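Local coordinates for disease resistance protein RRS1 (Arabidopsis thaliana, PDB 4C6S) that acts as a W-box-binding transcription factor and, in a heterodimer with RPS4, as an immune receptor against bacterial and fungal pathogens, at residues I130-E133 against E134-D138; I10-E14 against E15-S19. All coordinates share one frame; numbering follows the deposited sequence.

Contact 1 of 2, residues I130-E133 against E134-D138. With NA (sodium ion), chain G.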
loop_
_atom_site.group_PDB
_atom_site.type_symbol
_atom_site.label_atom_id
_atom_site.label_comp_id
_atom_site.label_asym_id
_atom_site.label_seq_id
_atom_site.Cartn_x
_atom_site.Cartn_y
_atom_site.Cartn_z
ATOM N N ILE A 130 3.063 1.082 8.541
ATOM C CA ILE A 130 4.032 0.906 9.625
ATOM C C ILE A 130 5.173 -0.005 9.159
ATOM O O ILE A 130 6.348 0.300 9.387
ATOM C CB ILE A 130 3.370 0.343 10.896
ATOM C CG1 ILE A 130 2.361 1.340 11.451
ATOM C CG2 ILE A 130 4.433 0.065 11.964
ATOM C CD1 ILE A 130 3.006 2.584 12.023
ATOM N N LEU A 131 4.835 -1.098 8.480
ATOM C CA LEU A 131 5.847 -2.026 7.957
ATOM C C LEU A 131 6.813 -1.296 7.032
ATOM O O LEU A 131 8.036 -1.459 7.153
ATOM C CB LEU A 131 5.195 -3.193 7.215
ATOM C CG LEU A 131 6.152 -4.182 6.544
ATOM C CD1 LEU A 131 7.126 -4.796 7.581
ATOM C CD2 LEU A 131 5.328 -5.288 5.846
ATOM N N VAL A 132 6.278 -0.479 6.131
ATOM C CA VAL A 132 7.146 0.330 5.272
ATOM C C VAL A 132 8.080 1.209 6.102
ATOM O O VAL A 132 9.288 1.257 5.837
ATOM C CB VAL A 132 6.344 1.202 4.292
ATOM C CG1 VAL A 132 7.240 2.274 3.639
ATOM C CG2 VAL A 132 5.724 0.323 3.219
ATOM N N GLU A 133 7.530 1.914 7.084
ATOM C CA GLU A 133 8.359 2.795 7.909
ATOM C C GLU A 133 9.437 2.001 8.632
ATOM O O GLU A 133 10.549 2.489 8.808
ATOM C CB GLU A 133 7.519 3.556 8.935
ATOM C CG GLU A 133 6.624 4.630 8.335
ATOM C CD GLU A 133 5.888 5.440 9.394
ATOM O OE1 GLU A 133 5.550 4.874 10.459
ATOM O OE2 GLU A 133 5.646 6.645 9.157
ATOM N N GLU A 134 9.108 0.781 9.050
ATOM C CA GLU A 134 10.084 -0.061 9.741
ATOM C C GLU A 134 11.222 -0.443 8.814
ATOM O O GLU A 134 12.386 -0.438 9.214
ATOM C CB GLU A 134 9.402 -1.309 10.315
ATOM C CG GLU A 134 8.518 -0.952 11.484
ATOM C CD GLU A 134 7.707 -2.113 12.007
ATOM O OE1 GLU A 134 7.557 -3.119 11.275
ATOM O OE2 GLU A 134 7.217 -2.007 13.150
ATOM N N ILE A 135 10.886 -0.792 7.578
ATOM C CA ILE A 135 11.913 -1.174 6.617
ATOM C C ILE A 135 12.796 0.035 6.314
ATOM O O ILE A 135 14.028 -0.077 6.299
ATOM C CB ILE A 135 11.285 -1.692 5.319
ATOM C CG1 ILE A 135 10.507 -2.973 5.620
ATOM C CG2 ILE A 135 12.373 -1.937 4.270
ATOM C CD1 ILE A 135 9.435 -3.302 4.550
ATOM N N VAL A 136 12.170 1.186 6.080
ATOM C CA VAL A 136 12.908 2.424 5.818
ATOM C C VAL A 136 13.841 2.800 6.977
ATOM O O VAL A 136 14.989 3.171 6.748
ATOM C CB VAL A 136 11.960 3.600 5.482
ATOM C CG1 VAL A 136 12.723 4.929 5.437
ATOM C CG2 VAL A 136 11.270 3.337 4.144
ATOM N N ARG A 137 13.368 2.689 8.212
ATOM C CA ARG A 137 14.199 3.081 9.352
ATOM C C ARG A 137 15.434 2.190 9.435
ATOM O O ARG A 137 16.542 2.657 9.699
ATOM C CB ARG A 137 13.407 3.006 10.655
ATOM C CG ARG A 137 14.235 3.185 11.908
ATOM C CD ARG A 137 13.327 3.261 13.126
ATOM N NE ARG A 137 12.503 2.064 13.199
ATOM C CZ ARG A 137 11.227 2.043 13.575
ATOM N NH1 ARG A 137 10.607 3.165 13.943
ATOM N NH2 ARG A 137 10.573 0.889 13.590
ATOM N N ASP A 138 15.236 0.902 9.192
ATOM C CA ASP A 138 16.322 -0.071 9.219
ATOM C C ASP A 138 17.349 0.252 8.135
ATOM O O ASP A 138 18.548 0.354 8.426
ATOM C CB ASP A 138 15.727 -1.479 9.021
ATOM C CG ASP A 138 16.775 -2.589 9.031
ATOM O OD1 ASP A 138 17.950 -2.341 9.377
ATOM O OD2 ASP A 138 16.409 -3.739 8.702
HETATM NA NA NA G . 9.616 -4.593 10.796
#

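Contact 2 of 2, residues I10-E14 against E15-S19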
loop_
_atom_site.group_PDB
_atom_site.type_symbol
_atom_site.label_atom_id
_atom_site.label_comp_id
_atom_site.label_asym_id
_atom_site.label_seq_id
_atom_site.Cartn_x
_atom_site.Cartn_y
_atom_site.Cartn_z
ATOM N N ILE A 10 15.078 -2.816 -4.748
ATOM C CA ILE A 10 13.991 -3.633 -4.207
ATOM C C ILE A 10 13.589 -4.663 -5.242
ATOM O O ILE A 10 13.224 -4.290 -6.361
ATOM C CB ILE A 10 12.753 -2.784 -3.929
ATOM C CG1 ILE A 10 13.077 -1.642 -2.969
ATOM C CG2 ILE A 10 11.620 -3.685 -3.374
ATOM C CD1 ILE A 10 12.024 -0.531 -2.989
ATOM N N SER A 11 13.647 -5.947 -4.888
ATOM C CA SER A 11 13.178 -6.995 -5.798
ATOM C C SER A 11 11.857 -7.542 -5.275
ATOM O O SER A 11 11.666 -7.632 -4.062
ATOM C CB SER A 11 14.206 -8.115 -5.914
ATOM O OG SER A 11 14.661 -8.509 -4.632
ATOM N N CYS A 12 10.945 -7.889 -6.183
ATOM C CA CYS A 12 9.612 -8.365 -5.790
ATOM C C CYS A 12 8.951 -9.133 -6.910
ATOM O O CYS A 12 9.449 -9.155 -8.040
ATOM C CB CYS A 12 8.707 -7.185 -5.382
ATOM S SG CYS A 12 8.311 -6.043 -6.752
ATOM N N VAL A 13 7.820 -9.767 -6.599
ATOM C CA VAL A 13 7.014 -10.404 -7.636
ATOM C C VAL A 13 6.021 -9.381 -8.192
ATOM O O VAL A 13 5.783 -8.347 -7.576
ATOM C CB VAL A 13 6.288 -11.651 -7.110
ATOM C CG1 VAL A 13 7.297 -12.674 -6.604
ATOM C CG2 VAL A 13 5.328 -11.267 -6.000
ATOM N N GLU A 14 5.445 -9.663 -9.357
ATOM C CA GLU A 14 4.638 -8.653 -10.041
ATOM C C GLU A 14 3.391 -8.272 -9.258
ATOM O O GLU A 14 2.954 -7.120 -9.308
ATOM C CB GLU A 14 4.284 -9.101 -11.465
ATOM C CG GLU A 14 3.373 -10.304 -11.530
ATOM C CD GLU A 14 3.329 -10.924 -12.915
ATOM O OE1 GLU A 14 3.767 -10.258 -13.880
ATOM O OE2 GLU A 14 2.864 -12.079 -13.030
ATOM N N GLU A 15 2.850 -9.225 -8.496
ATOM C CA GLU A 15 1.624 -9.005 -7.721
ATOM C C GLU A 15 1.681 -7.839 -6.728
ATOM O O GLU A 15 0.651 -7.241 -6.417
ATOM C CB GLU A 15 1.207 -10.288 -6.979
ATOM C CG GLU A 15 1.066 -11.532 -7.855
ATOM C CD GLU A 15 2.378 -12.297 -8.048
ATOM O OE1 GLU A 15 3.213 -11.860 -8.866
ATOM O OE2 GLU A 15 2.570 -13.348 -7.392
ATOM N N VAL A 16 2.867 -7.515 -6.218
ATOM C CA VAL A 16 2.972 -6.405 -5.275
ATOM C C VAL A 16 3.765 -5.223 -5.811
ATOM O O VAL A 16 3.954 -4.229 -5.104
ATOM C CB VAL A 16 3.580 -6.870 -3.946
ATOM C CG1 VAL A 16 2.683 -7.918 -3.302
ATOM C CG2 VAL A 16 4.984 -7.436 -4.183
ATOM N N ARG A 17 4.207 -5.311 -7.063
ATOM C CA ARG A 17 4.974 -4.235 -7.685
ATOM C C ARG A 17 4.276 -2.863 -7.619
ATOM O O ARG A 17 4.910 -1.842 -7.330
ATOM C CB ARG A 17 5.262 -4.606 -9.141
ATOM C CG ARG A 17 5.863 -3.493 -9.963
ATOM C CD ARG A 17 7.243 -3.128 -9.473
ATOM N NE ARG A 17 7.783 -1.947 -10.151
ATOM C CZ ARG A 17 7.683 -0.703 -9.681
ATOM N NH1 ARG A 17 7.071 -0.467 -8.518
ATOM N NH2 ARG A 17 8.203 0.305 -10.366
ATOM N N TYR A 18 2.974 -2.837 -7.871
ATOM C CA TYR A 18 2.277 -1.551 -7.996
ATOM C C TYR A 18 1.461 -1.219 -6.751
ATOM O O TYR A 18 0.774 -0.190 -6.707
ATOM C CB TYR A 18 1.386 -1.551 -9.232
ATOM C CG TYR A 18 2.167 -1.610 -10.518
ATOM C CD1 TYR A 18 2.903 -0.517 -10.940
ATOM C CD2 TYR A 18 2.205 -2.772 -11.282
ATOM C CE1 TYR A 18 3.637 -0.560 -12.112
ATOM C CE2 TYR A 18 2.937 -2.824 -12.464
ATOM C CZ TYR A 18 3.650 -1.714 -12.866
ATOM O OH TYR A 18 4.382 -1.747 -14.032
ATOM N N SER A 19 1.524 -2.099 -5.760
ATOM C CA SER A 19 0.826 -1.869 -4.503
ATOM C C SER A 19 1.855 -1.641 -3.404
ATOM O O SER A 19 2.487 -0.601 -3.389
ATOM C CB SER A 19 -0.166 -3.001 -4.199
ATOM O OG SER A 19 0.499 -4.251 -4.203
HETATM O O HOH W 1 1.147 -4.914 -8.475
#

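Contact 1 of 2, residues I130-E133 against E134-D138
The carboxylate of E134 has a different neighbour on each side. CG2 of I130 lies over one face, 3.7 Å from E134 OE2. On the opposite side, and well out of the carboxylate plane, a sodium ion sits 2.6 Å from E134 OE1. The methyl group CD1 of L131 approaches the OE1 end, the two side chains crossing at roughly a right angle. This is a run of about two and a half turns of the last α-helix, 128-143, of the TIR domain, a flavodoxin-like fold with a parallel sheet between helices, and it illustrates how i/i+4 spacing pairs side chains along a helix. E134 reaches its place because CG is turned anti to the carbonyl carbon (chi1 -71°) and the chain then runs straight, sending the carboxylate back along the helix toward I130. H120, from strand 119-121, also binds the sodium through ND1, while D138, a turn beyond E134, accepts a hydrogen bond from the other imidazole nitrogen and so probably fixes the ring for the metal; R118 makes a salt bridge to the same aspartate.

Four consecutive backbone bonds hold these turns together, among them I135 N to L131 O at 3.0 Å and V136 N to V132 O at 2.9 Å, the latter nearly straight at 172°. On the inward side, CD1 of I135 packs against CG of L131 at 3.9 Å, and both side chains bury themselves against strand 92-98 and helix 20-30. V132 also meets H23 of the second subunit, which puts this helix at a dimer contact, consistent with the role of the TIR domain in homo- and heterodimerization. Next to L131 and I135, V132 and V136 lie side by side and point the same way, with CG1 of V132 4.2 Å from CG2 of V136.

Contact 2 of 2, residues I10-E14 against E15-S19
V13 and E14 offer their carbonyls to the turn that follows them. V16 N makes a weak bond to V13 O, whereas R17 N binds E14 O at 3.1 Å, approaching from above the carbonyl plane, with a C=O...N angle of only 112°. A water extends this link along the chain: it donates to E14 O and accepts from Y18 N at 2.8 Å, so two donors share E14 O.

Apolar contacts line the inner side. CB of C12 lies 3.9 Å from CG2 of V16, and SG of C12 rests near CA and CD of R17. Here strand 8-12, an inner strand of the TIR domain's parallel sheet between 35-39 and 59-65, ends and the chain bends through a short, weakly bonded helical turn before helix 20-30, the usual β-to-α passage at the C-terminal end of a strand in flavodoxin-like folds. V21 of that helix packs on both C12 and V16.

Charged groups gather on the outer side. A bend at chi2 (87°) folds the E15 carboxylate back, bringing OE2 to 3.7 Å from CG2 of V13. E15 OE1 also stands 4.2 Å from E14 OE2, the carboxylate planes 73° apart. D41, whose OD2 accepts from E14 N, adds a third negative group, and this crowding could raise the proton affinity of E15.

In the fold
Following the chain from its N terminus, contact 2 comes first, where strand 8-12 turns toward helix 20-30, and contact 1 comes last, on helix 128-143. Each is local and closes no long loop; they stand in series, neither nesting nor crossing. Their centres are about 17 Å apart and their nearest atoms about 7 Å, without touching. Helix 20-30 joins them: V21 packs on contact 2, while F20, L24 and A27 pack on contact 1. Thus the inner strand 8-12 is tied, through one helix, to the last helix and the edge strand 119-121. Both contacts also reach the second subunit, contact 2 through Y18 and S19.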